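Acetyltransferase (Agrobacterium tumefaciens str. C58, PDB 2G3A) transfers the acetyl group of acetyl-coenzyme A to an acceptor, with glucosamine 6-phosphate and dopamine preferred, and releases CoA and the acetylated product. Local coordinates at residues A[50-55]-A[98-103]; A[65-70]-A[79-84]; A[130-135]-A[146-151]. All coordinates share one frame; numbering follows the deposited sequence. Where two conformers were deposited one is given.

Contact 1 (A[50-55]-A[98-103]); sequences RDLNIT and AMAEEE
Ile54 and Leu52 of the strand meet Met99 (a selenomethionine), Ala100 and, one turn on, Glu103 by van der Waals packing, and no hydrogen bond crosses between 50-55 and 98-103. The CD1 methyl of Ile54 reaches the helix backbone, lying 3.7 Å from Met99 CB and about as close to the amide N of Ala100. CG2 of Ile54 meets the other end of the selenomethionine: the chain of Met99 bends at its last torsion (chi3 58°), which leaves CE 3.9 Å from Ile54 CG2. Leu52 takes the next turn of the helix. Its CG stands anti to the backbone N (chi1 -164°); of its two methyls, CD2 lies 4.1 Å from Ala100 CB, while CD1 sits 3.7 Å from Glu103 CG, the leucine and glutamate chains pointing in opposing senses as they pass. Helix 92-106 thus packs on one face of the mixed sheet of the GNAT fold, here against strand 50-57, where Ala100 faces Leu52 and Ile54 and the short axes approach to 9.2 Å; the two run roughly antiparallel, their directions 149° apart. Farther out, Arg50 and Glu103 bring opposite charges near each other without a salt bridge. Glu103 OE2 lies over one face of the guanidinium, 4.2 Å from Arg50 NH2, and the carboxylate and guanidinium planes stand perpendicular. Each has a stronger partner elsewhere: Glu103 OE2 forms a salt bridge with Arg107, and Arg50 NE one with Asp22 of the second subunit. Leu67 and Leu76, from the two following strands, also touch Ala100, while Asn53, Ile54 and Thr55 pair antiparallel with a strand of the second subunit, carrying the sheet across the interface.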
ATOM      1  N   ARG A  50      12.395  -2.072  -7.337  1.00 26.25           N
ATOM      2  CA  ARG A  50      13.530  -1.191  -7.160  1.00 24.63           C
ATOM      3  C   ARG A  50      13.061   0.118  -6.554  1.00 26.82           C
ATOM      4  O   ARG A  50      12.183   0.789  -7.098  1.00 27.06           O
ATOM      5  CB  ARG A  50      14.207  -0.951  -8.507  1.00 24.11           C
ATOM      6  CG  ARG A  50      15.475  -0.124  -8.456  1.00 24.55           C
ATOM      7  CD  ARG A  50      16.048  -0.019  -9.859  1.00 25.89           C
ATOM      8  NE  ARG A  50      17.174   0.901  -9.953  1.00 31.14           N
ATOM      9  CZ  ARG A  50      17.619   1.428 -11.092  1.00 31.82           C
ATOM     10  NH1 ARG A  50      17.030   1.137 -12.245  1.00 29.64           N
ATOM     11  NH2 ARG A  50      18.658   2.245 -11.078  1.00 33.20           N
ATOM     12  N   ASP A  51      13.645   0.483  -5.419  1.00 26.44           N
ATOM     13  CA  ASP A  51      13.248   1.707  -4.729  1.00 27.89           C
ATOM     14  C   ASP A  51      13.452   2.941  -5.599  1.00 26.51           C
ATOM     15  O   ASP A  51      14.308   2.962  -6.486  1.00 23.43           O
ATOM     16  CB  ASP A  51      14.037   1.856  -3.431  1.00 28.95           C
ATOM     17  CG  ASP A  51      13.734   0.747  -2.444  1.00 35.61           C
ATOM     18  OD1 ASP A  51      12.538   0.466  -2.210  1.00 37.74           O
ATOM     19  OD2 ASP A  51      14.687   0.147  -1.915  1.00 41.89           O
ATOM     20  N   LEU A  52      12.645   3.963  -5.337  1.00 26.33           N
ATOM     21  CA  LEU A  52      12.772   5.245  -6.007  1.00 26.99           C
ATOM     22  C   LEU A  52      12.401   6.336  -4.994  1.00 29.66           C
ATOM     23  O   LEU A  52      11.217   6.567  -4.706  1.00 29.17           O
ATOM     24  CB  LEU A  52      11.869   5.302  -7.263  1.00 26.20           C
ATOM     25  CG  LEU A  52      12.153   6.421  -8.282  1.00 28.49           C
ATOM     26  CD1 LEU A  52      11.403   6.189  -9.591  1.00 29.23           C
ATOM     27  CD2 LEU A  52      11.842   7.831  -7.704  1.00 26.61           C
ATOM     28  N   ASN A  53      13.421   6.989  -4.439  1.00 30.88           N
ATOM     29  CA  ASN A  53      13.208   8.054  -3.469  1.00 29.99           C
ATOM     30  C   ASN A  53      13.822   9.365  -3.948  1.00 29.26           C
ATOM     31  O   ASN A  53      14.823   9.374  -4.672  1.00 29.01           O
ATOM     32  CB  ASN A  53      13.829   7.691  -2.119  1.00 33.26           C
ATOM     33  CG  ASN A  53      13.314   6.377  -1.557  1.00 37.77           C
ATOM     34  OD1 ASN A  53      12.134   6.040  -1.683  1.00 39.35           O
ATOM     35  ND2 ASN A  53      14.205   5.636  -0.908  1.00 40.67           N
ATOM     36  N   ILE A  54      13.214  10.470  -3.538  1.00 26.36           N
ATOM     37  CA  ILE A  54      13.770  11.783  -3.769  1.00 25.80           C
ATOM     38  C   ILE A  54      13.698  12.491  -2.432  1.00 26.40           C
ATOM     39  O   ILE A  54      12.610  12.672  -1.869  1.00 26.05           O
ATOM     40  CB  ILE A  54      13.002  12.574  -4.833  1.00 27.68           C
ATOM     41  CG1 ILE A  54      13.068  11.857  -6.181  1.00 28.01           C
ATOM     42  CG2 ILE A  54      13.569  14.001  -4.958  1.00 27.39           C
ATOM     43  CD1 ILE A  54      11.846  12.042  -7.015  1.00 26.51           C
ATOM     44  N   THR A  55      14.862  12.866  -1.913  1.00 24.33           N
ATOM     45  CA  THR A  55      14.912  13.618  -0.677  1.00 25.18           C
ATOM     46  C   THR A  55      15.174  15.082  -0.979  1.00 24.74           C
ATOM     47  O   THR A  55      15.962  15.421  -1.862  1.00 25.48           O
ATOM     48  CB  THR A  55      15.970  13.076   0.309  1.00 24.81           C
ATOM     49  OG1 THR A  55      17.192  12.811  -0.390  1.00 29.11           O
ATOM     50  CG2 THR A  55      15.476  11.787   0.968  1.00 27.88           C
ATOM     51  N   ALA A  98       7.431  14.907 -11.208  1.00 24.44           N
ATOM     52  CA  ALA A  98       8.143  14.974 -12.488  1.00 21.56           C
ATOM     53  C   ALA A  98       9.505  14.274 -12.431  1.00 21.74           C
ATOM     54  O   ALA A  98       9.896  13.570 -13.378  1.00 21.10           O
ATOM     55  CB  ALA A  98       8.284  16.439 -12.945  1.00 21.74           C
HETATM   56  N   MSE A  99      10.213  14.420 -11.315  1.00 23.02           N
HETATM   57  CA  MSE A  99      11.498  13.724 -11.153  1.00 26.11           C
HETATM   58  C   MSE A  99      11.325  12.207 -11.068  1.00 22.93           C
HETATM   59  O   MSE A  99      12.109  11.444 -11.653  1.00 21.37           O
HETATM   60  CB  MSE A  99      12.233  14.229  -9.921  1.00 25.47           C
HETATM   61  CG  MSE A  99      12.678  15.677 -10.037  1.00 28.86           C
HETATM   62 SE   MSE A  99      13.624  16.221  -8.431  1.00 40.17          SE
HETATM   63  CE  MSE A  99      15.091  14.891  -8.410  1.00 25.91           C
ATOM     64  N   ALA A 100      10.291  11.774 -10.349  1.00 23.47           N
ATOM     65  CA  ALA A 100       9.942  10.350 -10.251  1.00 21.01           C
ATOM     66  C   ALA A 100       9.518   9.780 -11.608  1.00 21.88           C
ATOM     67  O   ALA A 100       9.951   8.692 -11.989  1.00 25.31           O
ATOM     68  CB  ALA A 100       8.834  10.144  -9.205  1.00 20.79           C
ATOM     69  N   GLU A 101       8.671  10.507 -12.336  1.00 20.90           N
ATOM     70  CA  GLU A 101       8.223  10.032 -13.649  1.00 21.80           C
ATOM     71  C   GLU A 101       9.398   9.900 -14.628  1.00 23.89           C
ATOM     72  O   GLU A 101       9.511   8.898 -15.354  1.00 23.10           O
ATOM     73  CB  GLU A 101       7.149  10.936 -14.233  1.00 20.29           C
ATOM     74  CG  GLU A 101       6.794  10.540 -15.667  1.00 20.13           C
ATOM     75  CD  GLU A 101       5.509  11.167 -16.159  1.00 24.69           C
ATOM     76  OE1 GLU A 101       4.742  11.702 -15.343  1.00 22.14           O
ATOM     77  OE2 GLU A 101       5.252  11.105 -17.377  1.00 25.40           O
ATOM     78  N   GLU A 102      10.255  10.914 -14.650  1.00 24.41           N
ATOM     79  CA  GLU A 102      11.454  10.872 -15.482  1.00 26.07           C
ATOM     80  C   GLU A 102      12.279   9.614 -15.214  1.00 24.85           C
ATOM     81  O   GLU A 102      12.712   8.945 -16.157  1.00 24.32           O
ATOM     82  CB  GLU A 102      12.293  12.145 -15.303  1.00 26.64           C
ATOM     83  CG  GLU A 102      13.539  12.186 -16.173  1.00 26.58           C
ATOM     84  CD  GLU A 102      14.323  13.477 -16.032  1.00 32.13           C
ATOM     85  OE1 GLU A 102      13.773  14.472 -15.499  1.00 40.37           O
ATOM     86  OE2 GLU A 102      15.494  13.498 -16.464  1.00 36.01           O
ATOM     87  N   GLU A 103      12.503   9.301 -13.937  1.00 24.64           N
ATOM     88  CA  GLU A 103      13.297   8.118 -13.551  1.00 25.45           C
ATOM     89  C   GLU A 103      12.566   6.824 -13.910  1.00 25.10           C
ATOM     90  O   GLU A 103      13.179   5.871 -14.419  1.00 22.77           O
ATOM     91  CB  GLU A 103      13.686   8.177 -12.061  1.00 26.56           C
ATOM     92  CG  GLU A 103      14.456   6.952 -11.492  1.00 26.12           C
ATOM     93  CD  GLU A 103      15.723   6.577 -12.265  1.00 28.66           C
ATOM     94  OE1 GLU A 103      16.265   7.428 -13.000  1.00 27.03           O
ATOM     95  OE2 GLU A 103      16.180   5.420 -12.121  1.00 31.33           O
TER

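Contact 2 (A[65-70]-A[79-84]); sequences GGLVGH and QLLFVP
Val68 and Leu80 form the close-packed centre of this antiparallel pairing, side by side and pointing the same way, with Leu80 CD1 3.9 Å from Val68 CG2. The backbones that carry them are tightly joined. Val68 N donates to Leu80 O at 2.8 Å, nearly straight at 168°, and Val68 O is gripped twice, by Gln79 N at 2.7 Å and by Leu80 N at 3.0 Å. The Gln79 bond is the more bent of the two, 139° at the hydrogen against 163° for Leu80, whose N-H lies on a lone pair of that oxygen. Two residues facing one make a classic beta bulge. Farther along, Gly66 and Phe82 exchange both backbone bonds, and CA of Gly65 sits at the edge of the Phe82 ring, 3.9 Å from CD2. Gly65 CA also lies 3.4 Å from Phe82 O, and the Pro84 ring is close by. The other face is looser: there Leu67 and Leu81 meet at a slant, their CD1 methyls 4.1 Å apart, while Leu81 packs on Ala93, Leu96 and Leu97 of helix 92-106. Gln79 stands at the partly exposed margin, and Leu80 packs on Arg33 of the second subunit. The second strand of the 63-72/75-82 hairpin ends at Phe82, and Leu81, Phe82 and the following Val83 probably contribute to the CoA site; a bulge in this strand is a familiar feature of the GNAT cofactor site.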
ATOM      1  N   GLY A  65      11.811  16.684   3.489  1.00 26.30           N
ATOM      2  CA  GLY A  65      10.635  16.231   2.749  1.00 25.21           C
ATOM      3  C   GLY A  65      11.062  15.393   1.555  1.00 23.89           C
ATOM      4  O   GLY A  65      12.225  14.983   1.459  1.00 22.14           O
ATOM      5  N   GLY A  66      10.126  15.147   0.644  1.00 22.30           N
ATOM      6  CA  GLY A  66      10.426  14.389  -0.565  1.00 21.88           C
ATOM      7  C   GLY A  66       9.376  13.370  -0.952  1.00 22.36           C
ATOM      8  O   GLY A  66       8.223  13.476  -0.558  1.00 21.33           O
ATOM      9  N   LEU A  67       9.813  12.372  -1.717  1.00 21.58           N
ATOM     10  CA  LEU A  67       8.955  11.355  -2.272  1.00 23.09           C
ATOM     11  C   LEU A  67       9.580   9.987  -2.005  1.00 21.82           C
ATOM     12  O   LEU A  67      10.803   9.802  -2.148  1.00 21.33           O
ATOM     13  CB  LEU A  67       8.745  11.615  -3.779  1.00 22.81           C
ATOM     14  CG  LEU A  67       7.889  10.663  -4.612  1.00 22.10           C
ATOM     15  CD1 LEU A  67       7.308  11.389  -5.832  1.00 24.20           C
ATOM     16  CD2 LEU A  67       8.639   9.371  -5.033  1.00 22.12           C
ATOM     17  N   VAL A  68       8.736   9.051  -1.579  1.00 20.70           N
ATOM     18  CA  VAL A  68       9.132   7.653  -1.374  1.00 22.95           C
ATOM     19  C   VAL A  68       8.274   6.780  -2.273  1.00 24.72           C
ATOM     20  O   VAL A  68       7.039   6.865  -2.247  1.00 23.16           O
ATOM     21  CB  VAL A  68       8.966   7.222   0.107  1.00 25.00           C
ATOM     22  CG1 VAL A  68       9.345   5.732   0.306  1.00 27.39           C
ATOM     23  CG2 VAL A  68       9.818   8.098   1.019  1.00 27.68           C
ATOM     24  N   GLY A  69       8.915   5.956  -3.091  1.00 24.23           N
ATOM     25  CA  GLY A  69       8.163   5.024  -3.923  1.00 25.12           C
ATOM     26  C   GLY A  69       9.000   3.892  -4.448  1.00 24.85           C
ATOM     27  O   GLY A  69      10.071   3.605  -3.925  1.00 21.26           O
ATOM     28  N   HIS A  70       8.508   3.230  -5.486  1.00 24.62           N
ATOM     29  CA  HIS A  70       9.278   2.156  -6.116  1.00 25.65           C
ATOM     30  C   HIS A  70       8.690   1.805  -7.470  1.00 25.27           C
ATOM     31  O   HIS A  70       7.532   2.098  -7.750  1.00 25.26           O
ATOM     32  CB  HIS A  70       9.326   0.898  -5.234  1.00 26.95           C
ATOM     33  CG  HIS A  70       8.000   0.223  -5.066  1.00 26.37           C
ATOM     34  ND1 HIS A  70       7.178   0.458  -3.986  1.00 28.22           N
ATOM     35  CD2 HIS A  70       7.363  -0.694  -5.831  1.00 26.64           C
ATOM     36  CE1 HIS A  70       6.085  -0.276  -4.099  1.00 32.63           C
ATOM     37  NE2 HIS A  70       6.174  -0.984  -5.211  1.00 29.87           N
ATOM     38  N   GLN A  79       4.490   6.136  -2.892  1.00 23.37           N
ATOM     39  CA  GLN A  79       3.965   5.777  -1.574  1.00 26.05           C
ATOM     40  C   GLN A  79       3.780   6.979  -0.636  1.00 28.32           C
ATOM     41  O   GLN A  79       2.745   7.101   0.044  1.00 29.09           O
ATOM     42  CB  GLN A  79       4.895   4.754  -0.901  1.00 26.61           C
ATOM     43  CG  GLN A  79       4.372   4.219   0.429  1.00 33.73           C
ATOM     44  CD  GLN A  79       5.486   3.676   1.315  1.00 45.38           C
ATOM     45  OE1 GLN A  79       6.574   3.330   0.835  1.00 51.15           O
ATOM     46  NE2 GLN A  79       5.223   3.605   2.616  1.00 42.47           N
ATOM     47  N   LEU A  80       4.782   7.855  -0.581  1.00 26.01           N
ATOM     48  CA  LEU A  80       4.714   9.017   0.294  1.00 24.99           C
ATOM     49  C   LEU A  80       5.212  10.223  -0.458  1.00 24.59           C
ATOM     50  O   LEU A  80       6.151  10.115  -1.232  1.00 23.40           O
ATOM     51  CB  LEU A  80       5.595   8.840   1.541  1.00 24.96           C
ATOM     52  CG  LEU A  80       5.513   7.591   2.430  1.00 27.15           C
ATOM     53  CD1 LEU A  80       6.734   7.548   3.342  1.00 23.76           C
ATOM     54  CD2 LEU A  80       4.247   7.580   3.262  1.00 32.15           C
ATOM     55  N   LEU A  81       4.600  11.374  -0.190  1.00 23.05           N
ATOM     56  CA  LEU A  81       5.082  12.642  -0.707  1.00 23.30           C
ATOM     57  C   LEU A  81       4.805  13.700   0.322  1.00 24.22           C
ATOM     58  O   LEU A  81       3.648  13.892   0.718  1.00 24.97           O
ATOM     59  CB  LEU A  81       4.379  12.998  -2.020  1.00 25.12           C
ATOM     60  CG  LEU A  81       4.984  14.079  -2.923  1.00 26.53           C
ATOM     61  CD1 LEU A  81       4.470  13.931  -4.345  1.00 31.64           C
ATOM     62  CD2 LEU A  81       4.728  15.512  -2.411  1.00 27.75           C
ATOM     63  N   PHE A  82       5.867  14.383   0.763  1.00 22.12           N
ATOM     64  CA  PHE A  82       5.732  15.469   1.717  1.00 21.59           C
ATOM     65  C   PHE A  82       6.518  16.709   1.288  1.00 23.03           C
ATOM     66  O   PHE A  82       7.722  16.651   1.007  1.00 23.74           O
ATOM     67  CB  PHE A  82       6.165  15.023   3.125  1.00 23.69           C
ATOM     68  CG  PHE A  82       6.057  16.112   4.162  1.00 24.50           C
ATOM     69  CD1 PHE A  82       4.834  16.388   4.776  1.00 21.36           C
ATOM     70  CD2 PHE A  82       7.166  16.874   4.512  1.00 26.82           C
ATOM     71  CE1 PHE A  82       4.723  17.388   5.713  1.00 24.15           C
ATOM     72  CE2 PHE A  82       7.061  17.904   5.466  1.00 25.06           C
ATOM     73  CZ  PHE A  82       5.841  18.154   6.064  1.00 25.77           C
ATOM     74  N   VAL A  83       5.824  17.837   1.248  1.00 23.47           N
ATOM     75  CA  VAL A  83       6.458  19.115   0.975  1.00 24.36           C
ATOM     76  C   VAL A  83       6.489  19.931   2.268  1.00 25.26           C
ATOM     77  O   VAL A  83       5.455  20.113   2.896  1.00 23.91           O
ATOM     78  CB  VAL A  83       5.721  19.872  -0.167  1.00 26.77           C
ATOM     79  CG1 VAL A  83       6.309  21.256  -0.363  1.00 27.20           C
ATOM     80  CG2 VAL A  83       5.794  19.070  -1.472  1.00 31.95           C
ATOM     81  N   PRO A  84       7.684  20.407   2.684  1.00 27.02           N
ATOM     82  CA  PRO A  84       7.793  21.231   3.897  1.00 28.40           C
ATOM     83  C   PRO A  84       6.916  22.487   3.835  1.00 29.51           C
ATOM     84  O   PRO A  84       6.727  23.068   2.767  1.00 27.98           O
ATOM     85  CB  PRO A  84       9.277  21.616   3.931  1.00 27.98           C
ATOM     86  CG  PRO A  84       9.956  20.600   3.099  1.00 30.37           C
ATOM     87  CD  PRO A  84       8.993  20.211   2.036  1.00 26.88           C
TER

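Contact 3 (A[130-135]-A[146-151]); sequences FTKIGS and TWLEKR
Ile133 turns CG1 between its backbone N and carbonyl carbon (chi1 57°), where it lies 3.6 Å from Trp147 CB, and CG2, anti to the carbonyl carbon, packs against Glu149. Glu149 takes the same kind of first torsion (chi1 72°), and its CG and CD each lie 3.5 Å from Ile133 CG2, the two side chains crossing at about a right angle. The acid's outer end is held by Arg151, NH1 to OE1 3.0 Å, and a water that donates to OE2 of Glu149 and to Lys132 O. On the opposite face Lys132 CD presses on Thr146 CG2 at 3.4 Å, tighter than usual for carbons. Phe130 receives Lys150 CB over one ring face, a CH-pi contact 4.0 Å from the centroid, while Lys150 NZ pairs with Glu101. Ile133 N donates almost straight (176°) to Trp147 O, and Trp147 N bonds to Gly134 O; Ile133 and Gly134 both face Trp147, a classic beta bulge. The Trp147 ring meets Trp147 of the second subunit. These features belong to the C-terminal beta hairpin of the GNAT fold, whose outer strand 131-136 borders the sheet within this chain.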
ATOM      1  N   PHE A 130      -2.561  12.738 -13.523  1.00 24.05           N
ATOM      2  CA  PHE A 130      -3.181  11.480 -13.054  1.00 24.03           C
ATOM      3  C   PHE A 130      -4.681  11.497 -13.255  1.00 24.22           C
ATOM      4  O   PHE A 130      -5.302  12.556 -13.240  1.00 22.40           O
ATOM      5  CB  PHE A 130      -2.920  11.202 -11.584  1.00 23.13           C
ATOM      6  CG  PHE A 130      -1.506  10.806 -11.268  1.00 21.14           C
ATOM      7  CD1 PHE A 130      -1.165   9.459 -11.088  1.00 25.05           C
ATOM      8  CD2 PHE A 130      -0.532  11.772 -11.086  1.00 25.14           C
ATOM      9  CE1 PHE A 130       0.142   9.089 -10.764  1.00 25.04           C
ATOM     10  CE2 PHE A 130       0.772  11.410 -10.742  1.00 23.01           C
ATOM     11  CZ  PHE A 130       1.106  10.062 -10.589  1.00 23.67           C
ATOM     12  N   THR A 131      -5.247  10.306 -13.434  1.00 23.88           N
ATOM     13  CA  THR A 131      -6.682  10.140 -13.664  0.50 24.67           C
ATOM     14  C   THR A 131      -7.206   9.077 -12.708  1.00 25.15           C
ATOM     15  O   THR A 131      -6.579   8.031 -12.534  1.00 26.46           O
ATOM     16  CB  THR A 131      -6.978   9.718 -15.108  0.50 25.77           C
ATOM     17  OG1 THR A 131      -6.271   8.509 -15.401  0.50 30.18           O
ATOM     18  CG2 THR A 131      -6.554  10.799 -16.086  0.50 22.70           C
ATOM     19  N   LYS A 132      -8.344   9.362 -12.088  1.00 23.48           N
ATOM     20  CA  LYS A 132      -8.896   8.528 -11.039  1.00 24.19           C
ATOM     21  C   LYS A 132      -9.249   7.161 -11.577  1.00 23.85           C
ATOM     22  O   LYS A 132      -9.783   7.031 -12.676  1.00 24.84           O
ATOM     23  CB  LYS A 132     -10.141   9.194 -10.448  1.00 27.35           C
ATOM     24  CG  LYS A 132      -9.860  10.579  -9.882  1.00 31.15           C
ATOM     25  CD  LYS A 132     -10.895  11.025  -8.852  1.00 44.00           C
ATOM     26  CE  LYS A 132     -11.942  11.945  -9.457  1.00 45.04           C
ATOM     27  NZ  LYS A 132     -12.466  12.894  -8.427  1.00 52.92           N
ATOM     28  N   ILE A 133      -8.954   6.137 -10.795  1.00 22.63           N
ATOM     29  CA  ILE A 133      -9.296   4.779 -11.194  1.00 25.03           C
ATOM     30  C   ILE A 133     -10.327   4.158 -10.259  1.00 23.36           C
ATOM     31  O   ILE A 133     -10.962   3.186 -10.613  1.00 22.49           O
ATOM     32  CB  ILE A 133      -8.047   3.870 -11.401  1.00 27.84           C
ATOM     33  CG1 ILE A 133      -7.175   3.812 -10.150  1.00 28.40           C
ATOM     34  CG2 ILE A 133      -7.253   4.345 -12.633  1.00 26.30           C
ATOM     35  CD1 ILE A 133      -5.809   3.108 -10.346  1.00 29.88           C
ATOM     36  N   GLY A 134     -10.512   4.752  -9.082  1.00 22.89           N
ATOM     37  CA  GLY A 134     -11.540   4.284  -8.143  1.00 21.74           C
ATOM     38  C   GLY A 134     -11.416   5.007  -6.816  1.00 22.72           C
ATOM     39  O   GLY A 134     -10.450   5.748  -6.595  1.00 20.09           O
ATOM     40  N   SER A 135     -12.377   4.771  -5.923  1.00 21.81           N
ATOM     41  CA  SER A 135     -12.378   5.432  -4.620  1.00 23.24           C
ATOM     42  C   SER A 135     -13.216   4.637  -3.637  1.00 23.21           C
ATOM     43  O   SER A 135     -13.987   3.763  -4.030  1.00 26.41           O
ATOM     44  CB  SER A 135     -12.901   6.877  -4.740  1.00 24.58           C
ATOM     45  OG  SER A 135     -14.255   6.875  -5.176  1.00 23.10           O
ATOM     46  N   THR A 146      -8.804   7.867  -2.779  1.00 23.26           N
ATOM     47  CA  THR A 146      -8.899   7.844  -4.248  1.00 22.08           C
ATOM     48  C   THR A 146      -7.604   7.271  -4.795  1.00 23.67           C
ATOM     49  O   THR A 146      -6.519   7.615  -4.298  1.00 23.58           O
ATOM     50  CB  THR A 146      -9.133   9.266  -4.839  1.00 21.93           C
ATOM     51  OG1 THR A 146     -10.263   9.858  -4.200  1.00 26.81           O
ATOM     52  CG2 THR A 146      -9.401   9.207  -6.375  1.00 21.64           C
ATOM     53  N   TRP A 147      -7.723   6.371  -5.782  1.00 21.04           N
ATOM     54  CA  TRP A 147      -6.568   5.824  -6.495  1.00 21.44           C
ATOM     55  C   TRP A 147      -6.562   6.445  -7.861  1.00 21.20           C
ATOM     56  O   TRP A 147      -7.629   6.651  -8.492  1.00 18.72           O
ATOM     57  CB  TRP A 147      -6.647   4.288  -6.622  1.00 19.61           C
ATOM     58  CG  TRP A 147      -6.376   3.554  -5.306  1.00 24.83           C
ATOM     59  CD1 TRP A 147      -5.171   3.049  -4.869  1.00 26.28           C
ATOM     60  CD2 TRP A 147      -7.330   3.266  -4.270  1.00 20.03           C
ATOM     61  NE1 TRP A 147      -5.331   2.473  -3.622  1.00 24.00           N
ATOM     62  CE2 TRP A 147      -6.645   2.594  -3.240  1.00 23.83           C
ATOM     63  CE3 TRP A 147      -8.705   3.519  -4.115  1.00 20.20           C
ATOM     64  CZ2 TRP A 147      -7.292   2.171  -2.068  1.00 22.88           C
ATOM     65  CZ3 TRP A 147      -9.338   3.103  -2.959  1.00 22.90           C
ATOM     66  CH2 TRP A 147      -8.628   2.420  -1.956  1.00 24.42           C
ATOM     67  N   LEU A 148      -5.360   6.754  -8.335  1.00 19.87           N
ATOM     68  CA  LEU A 148      -5.209   7.381  -9.640  1.00 17.08           C
ATOM     69  C   LEU A 148      -4.087   6.723 -10.433  1.00 20.28           C
ATOM     70  O   LEU A 148      -3.144   6.192  -9.845  1.00 20.27           O
ATOM     71  CB  LEU A 148      -4.905   8.898  -9.485  1.00 17.92           C
ATOM     72  CG  LEU A 148      -5.938   9.731  -8.727  1.00 19.12           C
ATOM     73  CD1 LEU A 148      -5.524   9.892  -7.277  1.00 28.24           C
ATOM     74  CD2 LEU A 148      -6.124  11.118  -9.369  1.00 22.07           C
ATOM     75  N   GLU A 149      -4.174   6.779 -11.763  1.00 20.64           N
ATOM     76  CA  GLU A 149      -3.068   6.321 -12.619  1.00 19.99           C
ATOM     77  C   GLU A 149      -2.597   7.416 -13.599  1.00 22.72           C
ATOM     78  O   GLU A 149      -3.337   8.355 -13.926  1.00 23.49           O
ATOM     79  CB  GLU A 149      -3.497   5.090 -13.435  1.00 20.02           C
ATOM     80  CG  GLU A 149      -4.500   5.461 -14.550  1.00 24.00           C
ATOM     81  CD  GLU A 149      -5.008   4.279 -15.370  1.00 28.84           C
ATOM     82  OE1 GLU A 149      -4.505   3.152 -15.186  1.00 32.33           O
ATOM     83  OE2 GLU A 149      -5.921   4.493 -16.200  1.00 40.78           O
ATOM     84  N   LYS A 150      -1.380   7.244 -14.100  1.00 22.19           N
ATOM     85  CA  LYS A 150      -0.851   8.058 -15.192  1.00 22.14           C
ATOM     86  C   LYS A 150      -0.049   7.143 -16.105  1.00 23.91           C
ATOM     87  O   LYS A 150       1.007   6.620 -15.733  1.00 27.16           O
ATOM     88  CB  LYS A 150       0.011   9.224 -14.682  1.00 19.31           C
ATOM     89  CG  LYS A 150       0.449  10.213 -15.792  1.00 22.85           C
ATOM     90  CD  LYS A 150       1.034  11.483 -15.134  1.00 23.22           C
ATOM     91  CE  LYS A 150       1.333  12.575 -16.142  1.00 24.43           C
ATOM     92  NZ  LYS A 150       2.505  12.263 -16.994  1.00 28.99           N
ATOM     93  N   ARG A 151      -0.569   6.947 -17.305  1.00 25.32           N
ATOM     94  CA  ARG A 151       0.076   6.078 -18.269  1.00 29.12           C
ATOM     95  C   ARG A 151       1.059   6.905 -19.075  1.00 28.82           C
ATOM     96  O   ARG A 151       0.749   8.028 -19.476  1.00 27.15           O
ATOM     97  CB  ARG A 151      -0.969   5.404 -19.162  1.00 29.45           C
ATOM     98  CG  ARG A 151      -2.140   4.824 -18.387  1.00 32.72           C
ATOM     99  CD  ARG A 151      -3.111   4.044 -19.264  1.00 34.14           C
ATOM    100  NE  ARG A 151      -2.625   2.686 -19.495  1.00 50.03           N
ATOM    101  CZ  ARG A 151      -2.930   1.623 -18.750  1.00 47.50           C
ATOM    102  NH1 ARG A 151      -3.761   1.712 -17.706  1.00 49.39           N
ATOM    103  NH2 ARG A 151      -2.398   0.453 -19.060  1.00 47.76           N
TER
HETATM  104  O   HOH W   1      -8.528   6.189 -15.236  1.00 56.54           O

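In the fold
Following the chain from the N terminus, strand 50-57 opens the first loop, which contact 1 closes 43 residues later on helix 92-106. Within that loop, contact 2 folds strands 63-72 and 75-82 into a hairpin, so contact 2 nests inside contact 1. The two touch directly, because strand 50-57 bonds to 63-72 through Ile54 and Leu67 and through Leu52 and Gly69. Contact 3 comes afterwards in series, a second hairpin at the far side of the same sheet, its centre about 19 Å from that of contact 1. Strand 111-116 lies between the hairpins in the sheet, while the salt bridge of Glu101 with Lys150 joins the helix of contact 1 to the final strand.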